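Local structure of fatty Acid Kinase (Fak) B3 protein (Streptococcus pneumoniae, 6CNG) at residues Ser29-Arg34 and Leu147-Leu152; Pro49-Val54 and Val58-Ala63; Val104-Thr107 and Gly112-Asn115; Ala183-Leu188 and Gly192-Leu197. The protein binds linoleic acid in this crystal, probably takes other long-chain fatty acids, and may take part in lipid transport or fatty acid metabolism. All coordinates share one frame; numbering follows the deposited sequence.

Contact 1 (Ser29-Arg34 and Leu147-Leu152); sequences SGCDYR and LLVEKL
Cys31 makes the first touch with helix 143-157, in the loop that follows strand 23-28. Its SG lies anti to the backbone N (chi1 174°), which carries the sulfur toward the helix until it stands 4.4 Å from Val149 CG2, a loose apolar contact. The same sulfur accepts a hydrogen bond from the backbone of its own loop, with Tyr33 N 3.5 Å from Cys31 SG. Asp32 turns its side chain elsewhere, but its backbone N is hydrogen-bonded to Asp146 on the preceding turn of that helix. Tyr33 brings the larger surface. Its ring reaches out beside the helix so that CD2 comes 3.9 Å from Val149 CG1, and CE2 is 4.2 Å from the same methyl, which meets the ring at a slant. The two side chains slide past one another in opposite directions, and Leu36 also packs on Val149. Farther out, Tyr33 OH ends 4.1 Å from Glu150 OE2, with the ring and carboxylate planes turned 72° apart. Glu150 gets there on an extended chain, and its OE2 is salt-bridged to Lys277. The join between loop and helix is therefore mostly apolar: the two methyls of one valine rest against a sulfur (CG2) and an aromatic ring (CG1). The carboxylate beside the phenol has its charge met by a lysine, and the sulfur stays tied to the loop that presents it.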
loop_
_atom_site.group_PDB
_atom_site.type_symbol
_atom_site.label_atom_id
_atom_site.label_comp_id
_atom_site.label_asym_id
_atom_site.label_seq_id
_atom_site.Cartn_x
_atom_site.Cartn_y
_atom_site.Cartn_z
ATOM N N SER A 29 -5.616 -0.336 5.766
ATOM C CA SER A 29 -4.991 0.987 5.701
ATOM C C SER A 29 -3.510 0.972 5.217
ATOM O O SER A 29 -2.829 2.012 5.280
ATOM C CB SER A 29 -5.216 1.736 7.013
ATOM O OG SER A 29 -4.521 1.161 8.073
ATOM N N GLY A 30 -3.032 -0.155 4.684
ATOM C CA GLY A 30 -1.893 -0.164 3.792
ATOM C C GLY A 30 -2.189 0.401 2.421
ATOM O O GLY A 30 -1.252 0.628 1.650
ATOM N N CYS A 31 -3.475 0.582 2.098
ATOM C CA CYS A 31 -3.951 1.368 0.964
ATOM C C CYS A 31 -4.093 2.819 1.399
ATOM O O CYS A 31 -4.594 3.113 2.482
ATOM C CB CYS A 31 -5.324 0.863 0.511
ATOM S SG CYS A 31 -6.184 1.801 -0.779
ATOM N N ASP A 32 -3.663 3.723 0.543
ATOM C CA ASP A 32 -3.631 5.123 0.910
ATOM C C ASP A 32 -4.931 5.858 0.650
ATOM O O ASP A 32 -5.069 6.981 1.131
ATOM C CB ASP A 32 -2.487 5.797 0.153
ATOM C CG ASP A 32 -1.170 5.073 0.352
ATOM O OD1 ASP A 32 -0.692 5.007 1.485
ATOM O OD2 ASP A 32 -0.651 4.532 -0.620
ATOM N N TYR A 33 -5.871 5.264 -0.085
ATOM C CA TYR A 33 -7.160 5.888 -0.346
ATOM C C TYR A 33 -8.018 5.898 0.915
ATOM O O TYR A 33 -8.169 4.875 1.585
ATOM C CB TYR A 33 -7.907 5.107 -1.436
ATOM C CG TYR A 33 -7.368 5.248 -2.838
ATOM C CD1 TYR A 33 -7.049 6.480 -3.363
ATOM C CD2 TYR A 33 -7.179 4.141 -3.630
ATOM C CE1 TYR A 33 -6.560 6.595 -4.649
ATOM C CE2 TYR A 33 -6.696 4.243 -4.903
ATOM C CZ TYR A 33 -6.388 5.466 -5.417
ATOM O OH TYR A 33 -5.896 5.531 -6.710
ATOM N N ARG A 34 -8.613 7.054 1.217
ATOM C CA ARG A 34 -9.766 7.091 2.112
ATOM C C ARG A 34 -11.072 7.108 1.330
ATOM O O ARG A 34 -12.079 6.557 1.786
ATOM C CB ARG A 34 -9.710 8.309 3.046
ATOM C CG ARG A 34 -8.325 8.717 3.596
ATOM C CD ARG A 34 -7.755 7.684 4.523
ATOM N NE ARG A 34 -6.852 8.282 5.499
ATOM C CZ ARG A 34 -6.238 7.600 6.460
ATOM N NH1 ARG A 34 -6.420 6.294 6.566
ATOM N NH2 ARG A 34 -5.447 8.224 7.318
ATOM N N LEU A 147 -3.094 1.024 -6.860
ATOM C CA LEU A 147 -3.357 0.644 -8.237
ATOM C C LEU A 147 -4.320 -0.522 -8.323
ATOM O O LEU A 147 -5.188 -0.563 -9.200
ATOM C CB LEU A 147 -2.055 0.254 -8.901
ATOM C CG LEU A 147 -1.162 1.392 -9.389
ATOM C CD1 LEU A 147 0.102 0.820 -9.971
ATOM C CD2 LEU A 147 -1.889 2.271 -10.388
ATOM N N LEU A 148 -4.157 -1.503 -7.453
ATOM C CA LEU A 148 -5.038 -2.656 -7.513
ATOM C C LEU A 148 -6.467 -2.250 -7.247
ATOM O O LEU A 148 -7.393 -2.745 -7.880
ATOM C CB LEU A 148 -4.637 -3.686 -6.477
ATOM C CG LEU A 148 -3.296 -4.360 -6.664
ATOM C CD1 LEU A 148 -3.106 -5.348 -5.556
ATOM C CD2 LEU A 148 -3.219 -5.049 -7.973
ATOM N N VAL A 149 -6.663 -1.366 -6.287
ATOM C CA VAL A 149 -8.008 -0.923 -5.964
ATOM C C VAL A 149 -8.599 -0.100 -7.095
ATOM O O VAL A 149 -9.766 -0.260 -7.453
ATOM C CB VAL A 149 -7.945 -0.173 -4.629
ATOM C CG1 VAL A 149 -9.050 0.795 -4.527
ATOM C CG2 VAL A 149 -7.995 -1.184 -3.523
ATOM N N GLU A 150 -7.810 0.788 -7.674
ATOM C CA GLU A 150 -8.256 1.503 -8.846
ATOM C C GLU A 150 -8.655 0.547 -9.959
ATOM O O GLU A 150 -9.662 0.763 -10.642
ATOM C CB GLU A 150 -7.144 2.427 -9.326
ATOM C CG GLU A 150 -7.434 2.963 -10.713
ATOM C CD GLU A 150 -6.450 4.010 -11.187
ATOM O OE1 GLU A 150 -6.728 4.661 -12.217
ATOM O OE2 GLU A 150 -5.417 4.185 -10.516
ATOM N N LYS A 151 -7.876 -0.507 -10.168
ATOM C CA LYS A 151 -8.175 -1.422 -11.246
ATOM C C LYS A 151 -9.435 -2.216 -10.969
ATOM O O LYS A 151 -10.232 -2.456 -11.874
ATOM C CB LYS A 151 -7.003 -2.357 -11.464
ATOM C CG LYS A 151 -7.251 -3.350 -12.578
ATOM C CD LYS A 151 -7.570 -2.721 -13.920
ATOM C CE LYS A 151 -6.518 -1.762 -14.365
ATOM N NZ LYS A 151 -6.527 -1.497 -15.832
ATOM N N LEU A 152 -9.624 -2.668 -9.749
ATOM C CA LEU A 152 -10.866 -3.354 -9.471
ATOM C C LEU A 152 -12.046 -2.467 -9.840
ATOM O O LEU A 152 -13.004 -2.922 -10.478
ATOM C CB LEU A 152 -10.911 -3.722 -8.007
ATOM C CG LEU A 152 -9.964 -4.798 -7.529
ATOM C CD1 LEU A 152 -9.956 -4.906 -6.050
ATOM C CD2 LEU A 152 -10.390 -6.122 -8.123
#

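Contact 2 (Pro49-Val54 and Val58-Ala63). With EIC (linoleic acid), chain C.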
loop_
_atom_site.group_PDB
_atom_site.type_symbol
_atom_site.label_atom_id
_atom_site.label_comp_id
_atom_site.label_asym_id
_atom_site.label_seq_id
_atom_site.Cartn_x
_atom_site.Cartn_y
_atom_site.Cartn_z
ATOM N N PRO A 49 -9.078 0.039 9.129
ATOM C CA PRO A 49 -7.860 0.589 9.715
ATOM C C PRO A 49 -7.062 -0.429 10.510
ATOM O O PRO A 49 -7.599 -1.255 11.246
ATOM C CB PRO A 49 -8.400 1.686 10.636
ATOM C CG PRO A 49 -9.712 1.210 11.008
ATOM C CD PRO A 49 -10.278 0.517 9.837
ATOM N N LEU A 50 -5.756 -0.350 10.356
ATOM C CA LEU A 50 -4.863 -0.903 11.359
ATOM C C LEU A 50 -4.665 0.130 12.462
ATOM O O LEU A 50 -5.082 1.280 12.350
ATOM C CB LEU A 50 -3.519 -1.302 10.736
ATOM C CG LEU A 50 -3.539 -2.671 10.061
ATOM C CD1 LEU A 50 -4.127 -2.612 8.681
ATOM C CD2 LEU A 50 -2.179 -3.294 10.019
ATOM N N THR A 51 -3.989 -0.284 13.521
ATOM C CA THR A 51 -3.738 0.597 14.643
ATOM C C THR A 51 -2.247 0.728 14.864
ATOM O O THR A 51 -1.467 -0.147 14.494
ATOM C CB THR A 51 -4.375 0.068 15.918
ATOM O OG1 THR A 51 -3.847 -1.227 16.203
ATOM C CG2 THR A 51 -5.860 -0.033 15.753
ATOM N N ILE A 52 -1.876 1.849 15.470
ATOM C CA ILE A 52 -0.511 2.139 15.882
ATOM C C ILE A 52 -0.547 2.571 17.338
ATOM O O ILE A 52 -1.202 3.555 17.674
ATOM C CB ILE A 52 0.106 3.250 15.024
ATOM C CG1 ILE A 52 0.234 2.763 13.572
ATOM C CG2 ILE A 52 1.448 3.653 15.570
ATOM C CD1 ILE A 52 0.025 3.827 12.553
ATOM N N GLN A 53 0.143 1.841 18.192
ATOM C CA GLN A 53 0.180 2.134 19.618
ATOM C C GLN A 53 1.458 2.900 19.941
ATOM O O GLN A 53 2.555 2.418 19.655
ATOM C CB GLN A 53 0.132 0.820 20.399
ATOM C CG GLN A 53 0.108 0.960 21.936
ATOM C CD GLN A 53 0.846 -0.180 22.683
ATOM O OE1 GLN A 53 2.011 -0.040 23.088
ATOM N NE2 GLN A 53 0.161 -1.302 22.867
ATOM N N VAL A 54 1.312 4.086 20.534
ATOM C CA VAL A 54 2.433 4.888 21.018
ATOM C C VAL A 54 2.258 5.073 22.515
ATOM O O VAL A 54 1.371 5.811 22.947
ATOM C CB VAL A 54 2.502 6.246 20.322
ATOM C CG1 VAL A 54 3.738 6.946 20.711
ATOM C CG2 VAL A 54 2.421 6.071 18.820
ATOM N N VAL A 58 -3.575 4.919 21.664
ATOM C CA VAL A 58 -3.818 4.162 20.447
ATOM C C VAL A 58 -4.344 5.091 19.365
ATOM O O VAL A 58 -5.229 5.918 19.609
ATOM C CB VAL A 58 -4.788 2.995 20.679
ATOM C CG1 VAL A 58 -5.131 2.370 19.374
ATOM C CG2 VAL A 58 -4.177 1.980 21.597
ATOM N N PHE A 59 -3.794 4.950 18.174
ATOM C CA PHE A 59 -4.220 5.712 17.024
ATOM C C PHE A 59 -4.820 4.733 16.034
ATOM O O PHE A 59 -4.212 3.705 15.706
ATOM C CB PHE A 59 -3.032 6.441 16.414
ATOM C CG PHE A 59 -2.389 7.428 17.341
ATOM C CD1 PHE A 59 -1.389 7.034 18.210
ATOM C CD2 PHE A 59 -2.772 8.761 17.338
ATOM C CE1 PHE A 59 -0.799 7.944 19.051
ATOM C CE2 PHE A 59 -2.177 9.682 18.187
ATOM C CZ PHE A 59 -1.191 9.277 19.036
ATOM N N VAL A 60 -6.025 5.026 15.598
ATOM C CA VAL A 60 -6.696 4.201 14.613
ATOM C C VAL A 60 -6.548 4.883 13.266
ATOM O O VAL A 60 -6.805 6.084 13.138
ATOM C CB VAL A 60 -8.164 3.982 14.982
ATOM C CG1 VAL A 60 -8.825 3.149 13.917
ATOM C CG2 VAL A 60 -8.241 3.299 16.313
ATOM N N ASP A 61 -6.099 4.116 12.272
ATOM C CA ASP A 61 -5.723 4.662 10.971
ATOM C C ASP A 61 -6.930 4.687 10.047
ATOM O O ASP A 61 -7.003 3.982 9.042
ATOM C CB ASP A 61 -4.589 3.850 10.362
ATOM C CG ASP A 61 -3.977 4.502 9.103
ATOM O OD1 ASP A 61 -4.188 5.698 8.845
ATOM O OD2 ASP A 61 -3.260 3.799 8.370
ATOM N N ASP A 62 -7.888 5.517 10.424
ATOM C CA ASP A 62 -9.013 5.878 9.587
ATOM C C ASP A 62 -8.861 7.342 9.198
ATOM O O ASP A 62 -7.905 8.017 9.577
ATOM C CB ASP A 62 -10.328 5.529 10.277
ATOM C CG ASP A 62 -10.597 6.370 11.458
ATOM O OD1 ASP A 62 -10.098 7.505 11.487
ATOM O OD2 ASP A 62 -11.323 5.898 12.358
ATOM N N ALA A 63 -9.815 7.842 8.422
ATOM C CA ALA A 63 -9.678 9.192 7.886
ATOM C C ALA A 63 -9.796 10.281 8.950
ATOM O O ALA A 63 -9.423 11.427 8.672
ATOM C CB ALA A 63 -10.712 9.432 6.792
HETATM C C1 EIC C . 0.787 -4.883 11.377
HETATM C C2 EIC C . 1.132 -4.044 10.152
HETATM C C3 EIC C . 2.563 -4.197 9.688
HETATM C C4 EIC C . 2.768 -3.596 8.316
HETATM C C5 EIC C . 4.170 -3.833 7.798
HETATM C C6 EIC C . 4.347 -3.329 6.369
HETATM C C7 EIC C . 4.466 -1.803 6.264
HETATM C C8 EIC C . 4.474 -1.354 4.815
HETATM C C9 EIC C . 4.466 0.156 4.795
HETATM C C10 EIC C . 5.578 0.847 4.674
HETATM C C11 EIC C . 6.948 0.192 4.564
HETATM C C12 EIC C . 7.639 0.897 3.405
HETATM C C13 EIC C . 8.230 0.285 2.401
HETATM C C14 EIC C . 8.319 -1.224 2.307
HETATM C C15 EIC C . 7.088 -1.821 1.628
HETATM C C16 EIC C . 7.244 -3.332 1.536
HETATM C C17 EIC C . 5.994 -3.986 1.023
HETATM C C18 EIC C . 6.188 -5.485 0.992
HETATM O O1 EIC C . 0.164 -5.973 11.267
HETATM O O2 EIC C . 1.137 -4.473 12.511
#
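A beta hairpin made by strands 43-54 and 57-60 forms this contact, with Ile52 and Phe59 as its hydrogen-bonded antiparallel pair. Ile52 N lies 3.0 Å from Phe59 O, in the plane of that carbonyl, and Phe59 N returns an equal bond to Ile52 O. Thr51-Val60 and Gln53-Val58 are the non-hydrogen-bonded pairs on either side, and Thr51 CA sends a CA-H...O contact of 3.3 Å to Phe59 O. Past the strand, Asp61 N bonds to Leu50 O at 3.0 Å, almost in line with the carbonyl (176° at the oxygen). Phe59 shares one face of the hairpin with Ile52. With CG anti to its carbonyl carbon (chi1 -62°), its ring lies with an edge toward Ile52 O, and CE1 touches Val54 CG2 at 3.7 Å; Met70 of helix 67-76 packs on this side. On the face with Thr51, the ring carbon CG of Pro49 sits 3.6 Å from Val60 CG1. Asp61, centre of an inverse gamma turn, aims its carboxylate out of the hairpin to the backbone N of Leu284 and to Arg34. The side chain of Leu50, whose carbonyl is held by Asp61 N, lines the ligand pocket, its CD2 3.4 Å from linoleic acid C2. Backbone bonds thus fix the hairpin while Leu50 offers a purely apolar surface to C2 and the carboxyl carbon C1 of the fatty acid.

Contact 3 (Val104-Thr107 and Gly112-Asn115)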
loop_
_atom_site.group_PDB
_atom_site.type_symbol
_atom_site.label_atom_id
_atom_site.label_comp_id
_atom_site.label_asym_id
_atom_site.label_seq_id
_atom_site.Cartn_x
_atom_site.Cartn_y
_atom_site.Cartn_z
ATOM N N VAL A 104 -8.551 -6.434 -0.635
ATOM C CA VAL A 104 -7.121 -6.363 -0.866
ATOM C C VAL A 104 -6.472 -6.023 0.458
ATOM O O VAL A 104 -6.791 -5.000 1.067
ATOM C CB VAL A 104 -6.783 -5.294 -1.911
ATOM C CG1 VAL A 104 -5.320 -5.349 -2.289
ATOM C CG2 VAL A 104 -7.654 -5.463 -3.109
ATOM N N THR A 105 -5.543 -6.855 0.883
ATOM C CA THR A 105 -4.750 -6.594 2.057
ATOM C C THR A 105 -3.317 -6.242 1.697
ATOM O O THR A 105 -2.792 -6.573 0.638
ATOM C CB THR A 105 -4.726 -7.792 3.003
ATOM O OG1 THR A 105 -3.885 -8.813 2.464
ATOM C CG2 THR A 105 -6.097 -8.315 3.210
ATOM N N ILE A 106 -2.696 -5.539 2.620
ATOM C CA ILE A 106 -1.269 -5.403 2.620
ATOM C C ILE A 106 -0.631 -6.791 2.713
ATOM O O ILE A 106 -1.264 -7.783 3.114
ATOM C CB ILE A 106 -0.968 -4.522 3.849
ATOM C CG1 ILE A 106 0.330 -3.730 3.670
ATOM C CG2 ILE A 106 -1.035 -5.374 5.149
ATOM C CD1 ILE A 106 0.640 -2.729 4.800
ATOM N N THR A 107 0.637 -6.861 2.299
ATOM C CA THR A 107 1.383 -8.110 2.282
ATOM C C THR A 107 1.076 -8.987 3.487
ATOM O O THR A 107 1.269 -8.584 4.633
ATOM C CB THR A 107 2.882 -7.848 2.238
ATOM O OG1 THR A 107 3.560 -9.061 2.572
ATOM C CG2 THR A 107 3.289 -6.745 3.183
ATOM N N GLY A 112 -0.564 -9.708 9.665
ATOM C CA GLY A 112 -1.632 -10.669 9.755
ATOM C C GLY A 112 -2.953 -10.197 9.201
ATOM O O GLY A 112 -3.982 -10.849 9.386
ATOM N N SER A 113 -2.950 -9.066 8.513
ATOM C CA SER A 113 -4.181 -8.557 7.929
ATOM C C SER A 113 -4.810 -9.596 7.012
ATOM O O SER A 113 -6.012 -9.864 7.081
ATOM C CB SER A 113 -3.865 -7.267 7.170
ATOM O OG SER A 113 -5.036 -6.672 6.679
ATOM N N HIS A 114 -4.007 -10.185 6.144
ATOM C CA HIS A 114 -4.536 -11.151 5.209
ATOM C C HIS A 114 -5.061 -12.384 5.919
ATOM O O HIS A 114 -6.076 -12.939 5.516
ATOM C CB HIS A 114 -3.446 -11.521 4.229
ATOM C CG HIS A 114 -3.873 -12.522 3.223
ATOM N ND1 HIS A 114 -3.471 -13.836 3.269
ATOM C CD2 HIS A 114 -4.683 -12.411 2.151
ATOM C CE1 HIS A 114 -4.022 -14.496 2.269
ATOM N NE2 HIS A 114 -4.759 -13.652 1.573
ATOM N N ASN A 115 -4.379 -12.835 6.968
ATOM C CA ASN A 115 -4.854 -13.994 7.719
ATOM C C ASN A 115 -6.229 -13.729 8.312
ATOM O O ASN A 115 -7.111 -14.582 8.246
ATOM C CB ASN A 115 -3.831 -14.351 8.803
ATOM C CG ASN A 115 -4.220 -15.582 9.619
ATOM O OD1 ASN A 115 -4.842 -15.478 10.665
ATOM N ND2 ASN A 115 -3.824 -16.735 9.151
HETATM O O HOH W 1 -1.508 -8.881 5.713
#
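Thr105 and His114 make the closest packing here, where the loop from strand 100-105 leads into helix 113-127 of a beta-alpha-beta unit. Their side chains run at about a right angle: Thr105 OG1 sits 3.3 Å from His114 CB, near the plane of the imidazole and at its edge. The threonine methyl CG2 lies 3.8 Å from His114 CA, over the first turn of the helix. Beside this, Ile106 CG2 meets Ser113 CB at 4.0 Å, while the rest of the isoleucine leads away toward the bound fatty acid. Among the direct hydrogen bonds, the Thr105 hydroxyl, placed between its backbone N and carbonyl carbon (chi1 74°), donates to Ile106 O at 2.9 Å, from 33° off the carbonyl plane. Ser113 OG, by contrast, is bonded to Tyr91 OH and Asp28 OD2, and Asp28 OD2 also takes the Ile106 N-H. Water supplies the link between the segments: it lies 2.8 Å from Ile106 O, to which it can donate, and accepts at 2.9 Å from His114 N, in the second residue after the N-cap Gly112. Ile106 O thus takes the threonine hydroxyl and probably the water, and a first-turn N-H of the helix is satisfied through solvent. Strand end and helix start are held together by packing, one shared water and one shared aspartate, next to Ser111, which binds the fatty acid.

Contact 4 (Ala183-Leu188 and Gly192-Leu197); sequences AKVDNL and GRLSKL. With EIC (linoleic acid), chain C; ACT (acetate ion), chain I.
Leu188 and Leu194 face each other across the turn that ends helix 186-190, their CB atoms 4.0 Å apart. Leu194 continues over the start of the helix: with CG anti to its backbone N (chi1 -175°), it lays CD2 3.9 Å from Val185 CB, and Val185 is the N-cap residue. Arg193 meets Leu188 differently: the two side chains cross at about a right angle, and the arginine meets the leucine side chain with its CB, 4.0 Å from Leu188 CD2. From there the arginine bends at its second torsion and swings away to the ligand. Its guanidinium lies flat on linoleic acid, with C3 of the lipid 3.7 Å above the plane and over its centre, while NH1 stays 3.7 Å from the carboxylate oxygen O2. At that distance the arginine would probably still favour a charged carboxylate, without a direct bond being evident between this pair. Leu110 O holds the group in place through Arg193 NE, and Tyr288 OH adds a weak bond at NH2. Beneath the side chains, Arg193 N donates to Leu188 O at 2.9 Å as part of a Schellman motif whose C-prime residue is Gly192, at positive phi (72°). The two leucines also pack on Leu219 of strand 219-226. Asn187 ties the other side of the short helix to Phe287 O in helix 283-289. The segment then runs on into helix 196-201, which Ser195 caps through Ile198 N, so the turn joins two short helices and packs its leucines on strand 219-226, an outermost strand of its sheet within the chain.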
loop_
_atom_site.group_PDB
_atom_site.type_symbol
_atom_site.label_atom_id
_atom_site.label_comp_id
_atom_site.label_asym_id
_atom_site.label_seq_id
_atom_site.Cartn_x
_atom_site.Cartn_y
_atom_site.Cartn_z
ATOM N N ALA A 183 14.338 6.987 3.644
ATOM C CA ALA A 183 15.406 7.643 4.371
ATOM C C ALA A 183 15.550 7.118 5.790
ATOM O O ALA A 183 16.621 7.245 6.379
ATOM C CB ALA A 183 15.098 9.126 4.405
ATOM N N LYS A 184 14.512 6.526 6.348
ATOM C CA LYS A 184 14.614 5.945 7.665
ATOM C C LYS A 184 13.838 4.654 7.656
ATOM O O LYS A 184 12.805 4.547 6.992
ATOM C CB LYS A 184 13.998 6.851 8.706
ATOM C CG LYS A 184 14.920 7.959 9.131
ATOM C CD LYS A 184 14.225 9.111 9.755
ATOM C CE LYS A 184 15.151 9.810 10.739
ATOM N NZ LYS A 184 16.583 9.715 10.349
ATOM N N VAL A 185 14.346 3.674 8.385
ATOM C CA VAL A 185 13.719 2.351 8.436
ATOM C C VAL A 185 13.653 1.839 9.862
ATOM O O VAL A 185 13.459 0.650 10.105
ATOM C CB VAL A 185 14.464 1.354 7.532
ATOM C CG1 VAL A 185 14.504 1.847 6.102
ATOM C CG2 VAL A 185 15.847 1.141 8.041
ATOM N N ASP A 186 13.790 2.745 10.814
ATOM C CA ASP A 186 13.905 2.339 12.202
ATOM C C ASP A 186 12.650 1.647 12.691
ATOM O O ASP A 186 12.732 0.688 13.443
ATOM C CB ASP A 186 14.226 3.555 13.061
ATOM C CG ASP A 186 15.432 4.318 12.541
ATOM O OD1 ASP A 186 16.400 3.660 12.122
ATOM O OD2 ASP A 186 15.408 5.560 12.507
ATOM N N ASN A 187 11.477 2.124 12.296
ATOM C CA ASN A 187 10.263 1.494 12.784
ATOM C C ASN A 187 10.086 0.103 12.204
ATOM O O ASN A 187 9.590 -0.793 12.886
ATOM C CB ASN A 187 9.057 2.364 12.482
ATOM C CG ASN A 187 8.979 3.569 13.392
ATOM O OD1 ASN A 187 9.625 3.639 14.423
ATOM N ND2 ASN A 187 8.213 4.529 12.995
ATOM N N LEU A 188 10.461 -0.091 10.945
ATOM C CA LEU A 188 10.490 -1.435 10.383
ATOM C C LEU A 188 11.366 -2.368 11.215
ATOM O O LEU A 188 10.959 -3.477 11.572
ATOM C CB LEU A 188 10.997 -1.378 8.944
ATOM C CG LEU A 188 10.003 -0.849 7.924
ATOM C CD1 LEU A 188 10.728 -0.387 6.674
ATOM C CD2 LEU A 188 8.952 -1.897 7.611
ATOM N N GLY A 192 10.359 -5.738 13.787
ATOM C CA GLY A 192 10.709 -7.047 13.269
ATOM C C GLY A 192 10.279 -7.311 11.850
ATOM O O GLY A 192 9.964 -8.453 11.517
ATOM N N ARG A 193 10.279 -6.283 10.999
ATOM C CA ARG A 193 9.904 -6.410 9.595
ATOM C C ARG A 193 11.061 -6.104 8.653
ATOM O O ARG A 193 10.885 -6.088 7.431
ATOM C CB ARG A 193 8.692 -5.528 9.293
ATOM C CG ARG A 193 7.379 -6.257 9.510
ATOM C CD ARG A 193 6.486 -5.577 10.471
ATOM N NE ARG A 193 5.376 -6.451 10.836
ATOM C CZ ARG A 193 4.635 -6.320 11.929
ATOM N NH1 ARG A 193 3.672 -7.166 12.167
ATOM N NH2 ARG A 193 4.830 -5.342 12.772
ATOM N N LEU A 194 12.240 -5.904 9.195
ATOM C CA LEU A 194 13.453 -5.706 8.428
ATOM C C LEU A 194 14.595 -6.075 9.370
ATOM O O LEU A 194 14.550 -5.743 10.554
ATOM C CB LEU A 194 13.563 -4.266 7.959
ATOM C CG LEU A 194 14.727 -3.958 7.050
ATOM C CD1 LEU A 194 14.645 -4.609 5.717
ATOM C CD2 LEU A 194 14.772 -2.505 6.871
ATOM N N SER A 195 15.573 -6.821 8.852
ATOM C CA SER A 195 16.683 -7.285 9.672
ATOM C C SER A 195 17.587 -6.123 10.050
ATOM O O SER A 195 17.747 -5.167 9.293
ATOM C CB SER A 195 17.505 -8.322 8.892
ATOM O OG SER A 195 18.124 -7.717 7.774
ATOM N N LYS A 196 18.181 -6.222 11.248
ATOM C CA LYS A 196 19.327 -5.389 11.610
ATOM C C LYS A 196 20.457 -5.490 10.590
ATOM O O LYS A 196 21.163 -4.508 10.365
ATOM C CB LYS A 196 19.850 -5.785 12.990
ATOM C CG LYS A 196 19.047 -5.268 14.169
ATOM C CD LYS A 196 17.809 -6.093 14.449
ATOM C CE LYS A 196 17.226 -5.737 15.826
ATOM N NZ LYS A 196 15.896 -6.373 16.131
ATOM N N LEU A 197 20.638 -6.658 9.966
ATOM C CA LEU A 197 21.562 -6.861 8.850
ATOM C C LEU A 197 21.388 -5.773 7.795
ATOM O O LEU A 197 22.281 -4.937 7.595
ATOM C CB LEU A 197 21.332 -8.251 8.231
ATOM C CG LEU A 197 22.354 -8.808 7.233
ATOM C CD1 LEU A 197 23.714 -8.823 7.899
ATOM C CD2 LEU A 197 21.966 -10.213 6.729
HETATM C C1 EIC C . 0.787 -4.883 11.377
HETATM C C2 EIC C . 1.132 -4.044 10.152
HETATM C C3 EIC C . 2.563 -4.197 9.688
HETATM C C4 EIC C . 2.768 -3.596 8.316
HETATM C C5 EIC C . 4.170 -3.833 7.798
HETATM C C6 EIC C . 4.347 -3.329 6.369
HETATM C C7 EIC C . 4.466 -1.803 6.264
HETATM C C8 EIC C . 4.474 -1.354 4.815
HETATM C C9 EIC C . 4.466 0.156 4.795
HETATM C C10 EIC C . 5.578 0.847 4.674
HETATM C C11 EIC C . 6.948 0.192 4.564
HETATM C C12 EIC C . 7.639 0.897 3.405
HETATM C C13 EIC C . 8.230 0.285 2.401
HETATM C C14 EIC C . 8.319 -1.224 2.307
HETATM C C15 EIC C . 7.088 -1.821 1.628
HETATM C C16 EIC C . 7.244 -3.332 1.536
HETATM C C17 EIC C . 5.994 -3.986 1.023
HETATM C C18 EIC C . 6.188 -5.485 0.992
HETATM O O1 EIC C . 0.164 -5.973 11.267
HETATM O O2 EIC C . 1.137 -4.473 12.511
HETATM C C ACT I . 17.430 7.103 13.679
HETATM O O ACT I . 17.347 5.911 14.075
HETATM O OXT ACT I . 16.930 7.615 12.629
HETATM C CH3 ACT I . 18.261 8.051 14.626
#

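Overall arrangement
Contacts 2 and 3 both lie along the chain inside the loop that contact 1 closes, and contact 1 touches both. Ser29 OG lies 3.0 Å from Leu50 N and Arg34 forms a salt bridge with Asp61 in contact 2, while Gly30 CA packs 3.7 Å from Ile106 CD1 in contact 3. Contacts 2 and 3 reach the same sheet, their nearest atoms about 5 Å apart. Contact 4 comes later in the chain, its centre about 20 Å from those of contacts 2 and 3. The lipid brings them together through Leu50, Thr107 and Arg193 of contacts 2, 3 and 4, whereas the nearest side-chain atom of Cys31 in contact 1 stays about 11 Å from the ligand.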